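PDB 5H9D: farnesyl pyrophosphate synthetase from Staphylococcus aureus, which probably catalyses, with magnesium, the stepwise condensation of isoprenoid diphosphates into heptaprenyl diphosphate, as one subunit of a two-chain synthase. Local coordinates for residues Lys19-Lys24 and Leu71-Met76. Numbering follows the deposited sequence.
Sequences KAIKSK and LELIHM
Leu73 reaches from helix 62-85 toward Ala20 and Ile21, where helix 6-20 gives way to a loop, and shows how one forked side chain can serve two neighbouring residues. Its CB starts well short of them, 5.7 Å from CD1 of Ile21. CG of Leu73, beside the backbone N and anti to the carbonyl carbon (chi1 -67°), comes nearer to CD1 of Ile21, at 4.8 Å, still without contact, and from there the two methyls part. CD2 takes the closer meeting, 3.4 Å from CD1 of Ile21. CD1 of Leu73 turns to Ala20 instead and makes a looser approach, 4.4 Å to the methyl CB.

On the other side, Ile21 leaves its backbone at an angle to the helix, yet its longer branch does the touching: with chi2 at 50°, CG1 delivers CD1 to the leucine methyl. The two side chains run past one another in opposite directions, and only their terminal methyls come into contact. Met76, one turn beyond Leu73, comes near without closing on the pair; its CE stays 5.1 Å from CD1 of Ile21. A backbone bond from Lys22 N to Lys19 O (3.0 Å) shapes the turn that carries Ala20 and Ile21.

The contact joining the segments is wholly apolar and modest, burying 116 Å² in all. Leu113 and Leu116 of helix 103-121 also pack on Ile21, as does Ser32 of helix 26-38. Farther along the loop, Ser23 OG and Lys24 N both bond Glu106 of the subunit 1 chain, which places this contact beside the interface with the partner subunit. It joins the N-terminal helix 6-20 to helix 62-85, whose C-terminal end carries the first aspartates of the family's first aspartate-rich motif, within the all-alpha isoprenoid synthase fold.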
# COMPACT_ATOMS: atom_id res chain seq x y z
N LYS A 19 5.66 19.06 -1.06
CA LYS A 19 6.06 19.46 0.28
C LYS A 19 6.05 18.23 1.22
O LYS A 19 7.02 18.00 1.95
CB LYS A 19 5.12 20.51 0.86
CG LYS A 19 5.57 20.99 2.23
CD LYS A 19 4.43 21.63 3.00
CE LYS A 19 4.85 22.09 4.40
NZ LYS A 19 3.75 22.84 5.06
N ALA A 20 4.97 17.46 1.17
CA ALA A 20 4.80 16.27 1.99
C ALA A 20 5.95 15.28 1.92
O ALA A 20 6.20 14.53 2.85
CB ALA A 20 3.50 15.59 1.62
N ILE A 21 6.68 15.31 0.83
CA ILE A 21 7.77 14.38 0.61
C ILE A 21 9.12 14.78 1.24
O ILE A 21 10.05 13.97 1.38
CB ILE A 21 7.85 14.11 -0.93
CG1 ILE A 21 7.51 12.66 -1.18
CG2 ILE A 21 9.19 14.47 -1.51
CD1 ILE A 21 6.26 12.26 -0.51
N LYS A 22 9.23 16.04 1.62
CA LYS A 22 10.46 16.52 2.21
C LYS A 22 10.74 15.78 3.52
O LYS A 22 9.82 15.54 4.32
CB LYS A 22 10.36 18.04 2.39
CG LYS A 22 10.28 18.71 1.02
CD LYS A 22 10.33 20.22 1.04
CE LYS A 22 10.51 20.75 -0.40
NZ LYS A 22 10.47 22.25 -0.47
N SER A 23 11.99 15.39 3.73
CA SER A 23 12.32 14.65 4.93
C SER A 23 13.60 15.05 5.65
O SER A 23 14.50 15.63 5.07
CB SER A 23 12.37 13.14 4.58
OG SER A 23 13.10 12.35 5.50
N LYS A 24 13.66 14.72 6.93
CA LYS A 24 14.83 14.97 7.72
C LYS A 24 15.95 14.08 7.16
O LYS A 24 17.13 14.39 7.33
CB LYS A 24 14.56 14.62 9.18
CG LYS A 24 13.82 15.70 9.92
CD LYS A 24 14.01 15.59 11.43
CE LYS A 24 12.66 15.48 12.19
NZ LYS A 24 12.82 15.01 13.63
N LEU A 71 -4.07 9.74 -0.88
CA LEU A 71 -4.27 8.64 -1.81
C LEU A 71 -3.07 8.41 -2.74
O LEU A 71 -2.69 7.25 -3.00
CB LEU A 71 -5.52 8.87 -2.67
CG LEU A 71 -6.87 8.37 -2.20
CD1 LEU A 71 -6.89 6.86 -2.44
CD2 LEU A 71 -7.13 8.72 -0.73
N GLU A 72 -2.47 9.49 -3.25
CA GLU A 72 -1.34 9.34 -4.15
C GLU A 72 -0.12 8.83 -3.40
O GLU A 72 0.69 8.12 -3.95
CB GLU A 72 -1.05 10.66 -4.85
CG GLU A 72 -0.17 10.58 -6.09
CD GLU A 72 -0.71 9.67 -7.18
OE1 GLU A 72 -1.88 9.26 -7.07
OE2 GLU A 72 0.03 9.34 -8.14
N LEU A 73 0.02 9.18 -2.12
CA LEU A 73 1.16 8.73 -1.34
C LEU A 73 1.06 7.22 -1.03
O LEU A 73 2.06 6.52 -1.04
CB LEU A 73 1.28 9.55 -0.04
CG LEU A 73 1.63 11.05 -0.08
CD1 LEU A 73 1.46 11.71 1.28
CD2 LEU A 73 3.06 11.22 -0.53
N ILE A 74 -0.16 6.73 -0.77
CA ILE A 74 -0.38 5.30 -0.49
C ILE A 74 -0.16 4.53 -1.81
O ILE A 74 0.44 3.44 -1.84
CB ILE A 74 -1.83 5.03 0.06
CG1 ILE A 74 -1.95 5.54 1.51
CG2 ILE A 74 -2.13 3.52 0.07
CD1 ILE A 74 -3.37 5.89 1.94
N HIS A 75 -0.67 5.08 -2.91
CA HIS A 75 -0.47 4.50 -4.22
C HIS A 75 1.04 4.31 -4.50
O HIS A 75 1.50 3.23 -4.91
CB HIS A 75 -1.08 5.43 -5.26
CG HIS A 75 -0.87 4.99 -6.67
ND1 HIS A 75 -0.96 3.67 -7.06
CD2 HIS A 75 -0.60 5.70 -7.79
CE1 HIS A 75 -0.76 3.59 -8.36
NE2 HIS A 75 -0.54 4.81 -8.83
N MET A 76 1.79 5.39 -4.27
CA MET A 76 3.24 5.42 -4.43
C MET A 76 3.95 4.42 -3.52
O MET A 76 4.90 3.74 -3.93
CB MET A 76 3.78 6.81 -4.12
CG MET A 76 3.42 7.88 -5.10
SD MET A 76 3.81 9.54 -4.44
CE MET A 76 5.56 9.68 -4.80